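Local coordinates for protein AGR_C_4470p (Agrobacterium tumefaciens str. C58, PDB 2HQV) that is of unknown function but belongs to the ChuX/HutX haem-utilisation family, and so may take part in intracellular haem handling, at residues H101-F112 with G116-D127. Sequence-based numbering, arbitrary orientation.
Sequences HLPEGTESHGWF and GDSPIGGHIKKD
Phe112 and Ile124 form an antiparallel hydrogen-bonded pair, with Phe112 N giving a nearly straight bond to Ile124 O (2.7 Å) and Ile124 N answering to Phe112 O. Beyond this pair, Asp127 N bonds to Gly110 O at 3.0 Å, where the chain, after an inverse gamma turn centred on Lys125, enters a 3-10 segment. Trp111 swings its indole back beside its own backbone N (chi1 -70°), which lays one ring face under the aliphatic part of Lys125. Lys125 CB sits 3.6 Å from the centroid of the six-membered ring, only 6° off the normal, a CH-pi contact, and CG and CD of the extended chain run on across CE2 and CZ2. His123 O comes up at the edge of the same ring. Strands 105-108 and 111-114, joined by a type I' turn, make a three-stranded antiparallel sheet with 123-124; Gly121, His123 and Ile124 pair in an antiparallel ladder with a strand of the second subunit, so the sheet continues through the dimer interface. Lys126, extended throughout, crosses Glu107 at about a right angle; its NZ, whose strongest partner is Asp73 OD1, also meets Glu107 OE1 on the syn side at 2.8 Å, tilted out of the carboxylate plane. Farther along, Ser118 OG donates to His101 O (2.7 Å) and accepts from Ile120 N in an ST turn, while Pro103 CG rests against Ile120 O and Leu102 CD2 touches Ile120 CD1.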
ATOM      1  N   HIS A 101       0.263 -13.915 -11.326  1.00 32.10           N
ATOM      2  CA  HIS A 101       1.521 -13.941 -12.059  1.00 33.68           C
ATOM      3  C   HIS A 101       1.961 -12.491 -12.194  1.00 33.24           C
ATOM      4  O   HIS A 101       1.127 -11.594 -12.281  1.00 32.25           O
ATOM      5  CB  HIS A 101       1.332 -14.526 -13.465  1.00 37.76           C
ATOM      6  CG  HIS A 101       1.111 -16.006 -13.488  1.00 43.39           C
ATOM      7  ND1 HIS A 101      -0.047 -16.599 -13.031  1.00 45.46           N
ATOM      8  CD2 HIS A 101       1.912 -17.019 -13.905  1.00 44.90           C
ATOM      9  CE1 HIS A 101       0.049 -17.911 -13.166  1.00 46.49           C
ATOM     10  NE2 HIS A 101       1.227 -18.190 -13.694  1.00 45.61           N
ATOM     11  N   LEU A 102       3.262 -12.246 -12.187  1.00 31.27           N
ATOM     12  CA  LEU A 102       3.742 -10.881 -12.356  1.00 32.48           C
ATOM     13  C   LEU A 102       3.693 -10.531 -13.839  1.00 33.80           C
ATOM     14  O   LEU A 102       4.248 -11.252 -14.672  1.00 28.95           O
ATOM     15  CB  LEU A 102       5.168 -10.746 -11.830  1.00 30.94           C
ATOM     16  CG  LEU A 102       5.304 -10.824 -10.312  1.00 32.17           C
ATOM     17  CD1 LEU A 102       6.745 -10.561  -9.899  1.00 32.07           C
ATOM     18  CD2 LEU A 102       4.371  -9.802  -9.688  1.00 33.04           C
ATOM     19  N   PRO A 103       3.018  -9.422 -14.196  1.00 34.62           N
ATOM     20  CA  PRO A 103       2.925  -9.022 -15.603  1.00 34.91           C
ATOM     21  C   PRO A 103       4.137  -8.240 -16.082  1.00 35.39           C
ATOM     22  O   PRO A 103       4.980  -7.824 -15.287  1.00 33.23           O
ATOM     23  CB  PRO A 103       1.666  -8.167 -15.626  1.00 35.55           C
ATOM     24  CG  PRO A 103       1.776  -7.430 -14.338  1.00 36.41           C
ATOM     25  CD  PRO A 103       2.218  -8.520 -13.347  1.00 37.46           C
ATOM     26  N   GLU A 104       4.213  -8.039 -17.392  1.00 34.71           N
ATOM     27  CA  GLU A 104       5.305  -7.289 -17.987  1.00 36.97           C
ATOM     28  C   GLU A 104       5.097  -5.829 -17.628  1.00 36.72           C
ATOM     29  O   GLU A 104       3.964  -5.390 -17.414  1.00 36.69           O
ATOM     30  CB  GLU A 104       5.291  -7.437 -19.509  1.00 39.44           C
ATOM     31  CG  GLU A 104       5.201  -8.873 -19.996  1.00 45.42           C
ATOM     32  CD  GLU A 104       5.160  -8.970 -21.512  1.00 48.06           C
ATOM     33  OE1 GLU A 104       4.321  -8.282 -22.134  1.00 50.19           O
ATOM     34  OE2 GLU A 104       5.965  -9.733 -22.078  1.00 50.91           O
ATOM     35  N   GLY A 105       6.188  -5.079 -17.559  1.00 35.37           N
ATOM     36  CA  GLY A 105       6.077  -3.675 -17.226  1.00 35.81           C
ATOM     37  C   GLY A 105       6.797  -2.792 -18.228  1.00 35.95           C
ATOM     38  O   GLY A 105       7.739  -3.225 -18.884  1.00 35.10           O
ATOM     39  N   THR A 106       6.331  -1.554 -18.352  1.00 35.49           N
ATOM     40  CA  THR A 106       6.949  -0.579 -19.239  1.00 36.75           C
ATOM     41  C   THR A 106       7.464   0.506 -18.302  1.00 37.39           C
ATOM     42  O   THR A 106       6.976   0.634 -17.180  1.00 36.17           O
ATOM     43  CB  THR A 106       5.927   0.037 -20.207  1.00 37.86           C
ATOM     44  OG1 THR A 106       4.873   0.660 -19.458  1.00 35.46           O
ATOM     45  CG2 THR A 106       5.353  -1.030 -21.128  1.00 35.94           C
ATOM     46  N   GLU A 107       8.434   1.291 -18.748  1.00 35.14           N
ATOM     47  CA  GLU A 107       8.979   2.328 -17.883  1.00 33.92           C
ATOM     48  C   GLU A 107       9.011   3.736 -18.467  1.00 34.58           C
ATOM     49  O   GLU A 107       9.324   3.934 -19.643  1.00 31.51           O
ATOM     50  CB  GLU A 107      10.389   1.930 -17.432  1.00 31.97           C
ATOM     51  CG  GLU A 107      11.176   3.041 -16.748  1.00 31.99           C
ATOM     52  CD  GLU A 107      12.511   2.572 -16.186  1.00 32.36           C
ATOM     53  OE1 GLU A 107      12.907   1.418 -16.446  1.00 30.81           O
ATOM     54  OE2 GLU A 107      13.171   3.365 -15.479  1.00 33.37           O
ATOM     55  N   SER A 108       8.680   4.705 -17.618  1.00 32.65           N
ATOM     56  CA  SER A 108       8.705   6.118 -17.976  1.00 32.99           C
ATOM     57  C   SER A 108       8.829   6.967 -16.710  1.00 32.95           C
ATOM     58  O   SER A 108       8.144   6.731 -15.709  1.00 28.55           O
ATOM     59  CB  SER A 108       7.451   6.531 -18.746  1.00 35.03           C
ATOM     60  OG  SER A 108       7.554   7.892 -19.146  1.00 35.04           O
ATOM     61  N   HIS A 109       9.732   7.940 -16.766  1.00 31.74           N
ATOM     62  CA  HIS A 109       9.988   8.854 -15.664  1.00 34.60           C
ATOM     63  C   HIS A 109      10.070   8.242 -14.259  1.00 34.00           C
ATOM     64  O   HIS A 109       9.411   8.702 -13.332  1.00 32.39           O
ATOM     65  CB  HIS A 109       8.958   9.985 -15.699  1.00 37.91           C
ATOM     66  CG  HIS A 109       8.956  10.740 -16.993  1.00 41.74           C
ATOM     67  ND1 HIS A 109       8.350  10.260 -18.135  1.00 42.40           N
ATOM     68  CD2 HIS A 109       9.552  11.904 -17.347  1.00 42.79           C
ATOM     69  CE1 HIS A 109       8.575  11.093 -19.136  1.00 43.09           C
ATOM     70  NE2 HIS A 109       9.303  12.099 -18.684  1.00 42.82           N
ATOM     71  N   GLY A 110      10.889   7.206 -14.114  1.00 32.70           N
ATOM     72  CA  GLY A 110      11.078   6.590 -12.813  1.00 34.61           C
ATOM     73  C   GLY A 110      10.032   5.589 -12.362  1.00 33.30           C
ATOM     74  O   GLY A 110      10.214   4.933 -11.335  1.00 34.17           O
ATOM     75  N   TRP A 111       8.944   5.475 -13.112  1.00 31.62           N
ATOM     76  CA  TRP A 111       7.884   4.540 -12.764  1.00 31.91           C
ATOM     77  C   TRP A 111       7.820   3.351 -13.712  1.00 32.05           C
ATOM     78  O   TRP A 111       7.976   3.480 -14.940  1.00 29.15           O
ATOM     79  CB  TRP A 111       6.522   5.239 -12.734  1.00 33.04           C
ATOM     80  CG  TRP A 111       6.350   6.208 -11.591  1.00 35.39           C
ATOM     81  CD1 TRP A 111       6.776   7.512 -11.538  1.00 36.24           C
ATOM     82  CD2 TRP A 111       5.701   5.948 -10.338  1.00 35.02           C
ATOM     83  NE1 TRP A 111       6.424   8.077 -10.331  1.00 34.94           N
ATOM     84  CE2 TRP A 111       5.766   7.141  -9.576  1.00 35.09           C
ATOM     85  CE3 TRP A 111       5.067   4.827  -9.785  1.00 35.85           C
ATOM     86  CZ2 TRP A 111       5.220   7.240  -8.289  1.00 37.15           C
ATOM     87  CZ3 TRP A 111       4.522   4.927  -8.505  1.00 37.05           C
ATOM     88  CH2 TRP A 111       4.603   6.128  -7.772  1.00 34.54           C
ATOM     89  N   PHE A 112       7.592   2.195 -13.105  1.00 30.53           N
ATOM     90  CA  PHE A 112       7.483   0.921 -13.788  1.00 32.09           C
ATOM     91  C   PHE A 112       5.990   0.611 -13.759  1.00 32.68           C
ATOM     92  O   PHE A 112       5.428   0.253 -12.717  1.00 29.69           O
ATOM     93  CB  PHE A 112       8.300  -0.123 -13.013  1.00 31.42           C
ATOM     94  CG  PHE A 112       8.499  -1.418 -13.743  1.00 34.56           C
ATOM     95  CD1 PHE A 112       9.265  -1.469 -14.903  1.00 35.82           C
ATOM     96  CD2 PHE A 112       7.947  -2.599 -13.251  1.00 34.86           C
ATOM     97  CE1 PHE A 112       9.482  -2.673 -15.561  1.00 37.47           C
ATOM     98  CE2 PHE A 112       8.155  -3.814 -13.898  1.00 35.17           C
ATOM     99  CZ  PHE A 112       8.924  -3.853 -15.057  1.00 37.82           C
ATOM    100  N   GLY A 116      -1.150  -6.471 -17.205  1.00 50.05           N
ATOM    101  CA  GLY A 116      -1.180  -7.665 -18.028  1.00 50.64           C
ATOM    102  C   GLY A 116      -2.340  -8.546 -17.621  1.00 50.76           C
ATOM    103  O   GLY A 116      -3.272  -8.081 -16.965  1.00 50.17           O
ATOM    104  N   ASP A 117      -2.289  -9.815 -18.009  1.00 50.63           N
ATOM    105  CA  ASP A 117      -3.347 -10.751 -17.656  1.00 51.35           C
ATOM    106  C   ASP A 117      -3.098 -11.244 -16.235  1.00 49.38           C
ATOM    107  O   ASP A 117      -2.679 -12.387 -16.011  1.00 49.02           O
ATOM    108  CB  ASP A 117      -3.370 -11.928 -18.634  1.00 55.25           C
ATOM    109  CG  ASP A 117      -4.382 -12.985 -18.246  1.00 59.10           C
ATOM    110  OD1 ASP A 117      -5.554 -12.626 -18.000  1.00 60.77           O
ATOM    111  OD2 ASP A 117      -4.006 -14.178 -18.189  1.00 62.18           O
ATOM    112  N   SER A 118      -3.355 -10.361 -15.279  1.00 44.87           N
ATOM    113  CA  SER A 118      -3.161 -10.665 -13.867  1.00 40.25           C
ATOM    114  C   SER A 118      -3.835  -9.610 -13.015  1.00 36.53           C
ATOM    115  O   SER A 118      -3.909  -8.444 -13.403  1.00 35.75           O
ATOM    116  CB  SER A 118      -1.669 -10.694 -13.527  1.00 40.38           C
ATOM    117  OG  SER A 118      -1.462 -10.752 -12.124  1.00 37.93           O
ATOM    118  N   PRO A 119      -4.354 -10.008 -11.846  1.00 33.06           N
ATOM    119  CA  PRO A 119      -5.008  -9.026 -10.979  1.00 33.25           C
ATOM    120  C   PRO A 119      -3.982  -8.078 -10.358  1.00 30.36           C
ATOM    121  O   PRO A 119      -4.344  -7.053  -9.787  1.00 30.51           O
ATOM    122  CB  PRO A 119      -5.707  -9.894  -9.939  1.00 30.97           C
ATOM    123  CG  PRO A 119      -4.813 -11.098  -9.844  1.00 33.41           C
ATOM    124  CD  PRO A 119      -4.497 -11.370 -11.303  1.00 33.06           C
ATOM    125  N   ILE A 120      -2.706  -8.429 -10.468  1.00 28.93           N
ATOM    126  CA  ILE A 120      -1.635  -7.589  -9.932  1.00 28.35           C
ATOM    127  C   ILE A 120      -1.321  -6.534 -10.983  1.00 28.91           C
ATOM    128  O   ILE A 120      -0.762  -6.845 -12.029  1.00 29.25           O
ATOM    129  CB  ILE A 120      -0.348  -8.404  -9.658  1.00 28.80           C
ATOM    130  CG1 ILE A 120      -0.603  -9.429  -8.555  1.00 28.42           C
ATOM    131  CG2 ILE A 120       0.803  -7.460  -9.256  1.00 29.99           C
ATOM    132  CD1 ILE A 120       0.579 -10.347  -8.294  1.00 28.61           C
ATOM    133  N   GLY A 121      -1.692  -5.290 -10.710  1.00 28.35           N
ATOM    134  CA  GLY A 121      -1.425  -4.222 -11.653  1.00 30.39           C
ATOM    135  C   GLY A 121      -1.201  -2.891 -10.962  1.00 31.39           C
ATOM    136  O   GLY A 121      -1.382  -2.765  -9.750  1.00 30.38           O
ATOM    137  N   GLY A 122      -0.807  -1.889 -11.735  1.00 32.52           N
ATOM    138  CA  GLY A 122      -0.571  -0.586 -11.154  1.00 30.92           C
ATOM    139  C   GLY A 122       0.734   0.053 -11.561  1.00 31.92           C
ATOM    140  O   GLY A 122       1.167  -0.060 -12.713  1.00 27.72           O
ATOM    141  N   HIS A 123       1.380   0.704 -10.595  1.00 30.52           N
ATOM    142  CA  HIS A 123       2.615   1.429 -10.866  1.00 31.07           C
ATOM    143  C   HIS A 123       3.615   1.359  -9.730  1.00 30.25           C
ATOM    144  O   HIS A 123       3.283   1.668  -8.583  1.00 26.96           O
ATOM    145  CB  HIS A 123       2.272   2.892 -11.123  1.00 33.42           C
ATOM    146  CG  HIS A 123       1.107   3.077 -12.038  1.00 34.90           C
ATOM    147  ND1 HIS A 123       1.232   3.091 -13.409  1.00 38.41           N
ATOM    148  CD2 HIS A 123      -0.218   3.190 -11.777  1.00 36.66           C
ATOM    149  CE1 HIS A 123       0.033   3.200 -13.957  1.00 39.68           C
ATOM    150  NE2 HIS A 123      -0.863   3.261 -12.987  1.00 38.26           N
ATOM    151  N   ILE A 124       4.846   0.983 -10.070  1.00 28.69           N
ATOM    152  CA  ILE A 124       5.922   0.877  -9.097  1.00 28.18           C
ATOM    153  C   ILE A 124       6.935   2.007  -9.323  1.00 29.76           C
ATOM    154  O   ILE A 124       7.397   2.213 -10.454  1.00 27.45           O
ATOM    155  CB  ILE A 124       6.614  -0.492  -9.230  1.00 27.92           C
ATOM    156  CG1 ILE A 124       5.592  -1.604  -8.957  1.00 26.75           C
ATOM    157  CG2 ILE A 124       7.803  -0.580  -8.285  1.00 30.58           C
ATOM    158  CD1 ILE A 124       6.153  -3.013  -9.045  1.00 29.79           C
ATOM    159  N   LYS A 125       7.279   2.741  -8.266  1.00 29.00           N
ATOM    160  CA  LYS A 125       8.243   3.830  -8.412  1.00 31.96           C
ATOM    161  C   LYS A 125       9.646   3.234  -8.359  1.00 31.62           C
ATOM    162  O   LYS A 125      10.359   3.331  -7.352  1.00 30.79           O
ATOM    163  CB  LYS A 125       8.063   4.889  -7.317  1.00 33.72           C
ATOM    164  CG  LYS A 125       8.745   6.221  -7.668  1.00 37.33           C
ATOM    165  CD  LYS A 125       8.484   7.311  -6.639  1.00 40.26           C
ATOM    166  CE  LYS A 125       9.211   8.604  -7.013  1.00 44.29           C
ATOM    167  NZ  LYS A 125       8.933   9.688  -6.024  1.00 47.54           N
ATOM    168  N   LYS A 126      10.015   2.611  -9.473  1.00 29.54           N
ATOM    169  CA  LYS A 126      11.291   1.941  -9.644  1.00 32.42           C
ATOM    170  C   LYS A 126      12.509   2.779  -9.285  1.00 32.79           C
ATOM    171  O   LYS A 126      13.471   2.255  -8.732  1.00 30.27           O
ATOM    172  CB  LYS A 126      11.422   1.440 -11.091  1.00 32.81           C
ATOM    173  CG  LYS A 126      12.751   0.779 -11.415  1.00 34.93           C
ATOM    174  CD  LYS A 126      12.886   0.494 -12.907  1.00 36.79           C
ATOM    175  CE  LYS A 126      14.304   0.061 -13.260  1.00 40.07           C
ATOM    176  NZ  LYS A 126      14.514  -0.095 -14.728  1.00 38.59           N
ATOM    177  N   ASP A 127      12.477   4.075  -9.584  1.00 33.12           N
ATOM    178  CA  ASP A 127      13.637   4.902  -9.281  1.00 36.30           C
ATOM    179  C   ASP A 127      13.836   5.147  -7.787  1.00 34.44           C
ATOM    180  O   ASP A 127      14.824   5.747  -7.382  1.00 35.06           O
ATOM    181  CB  ASP A 127      13.586   6.223 -10.070  1.00 37.08           C
ATOM    182  CG  ASP A 127      12.562   7.211  -9.538  1.00 38.97           C
ATOM    183  OD1 ASP A 127      11.707   6.848  -8.705  1.00 37.96           O
ATOM    184  OD2 ASP A 127      12.614   8.375  -9.979  1.00 37.60           O
TER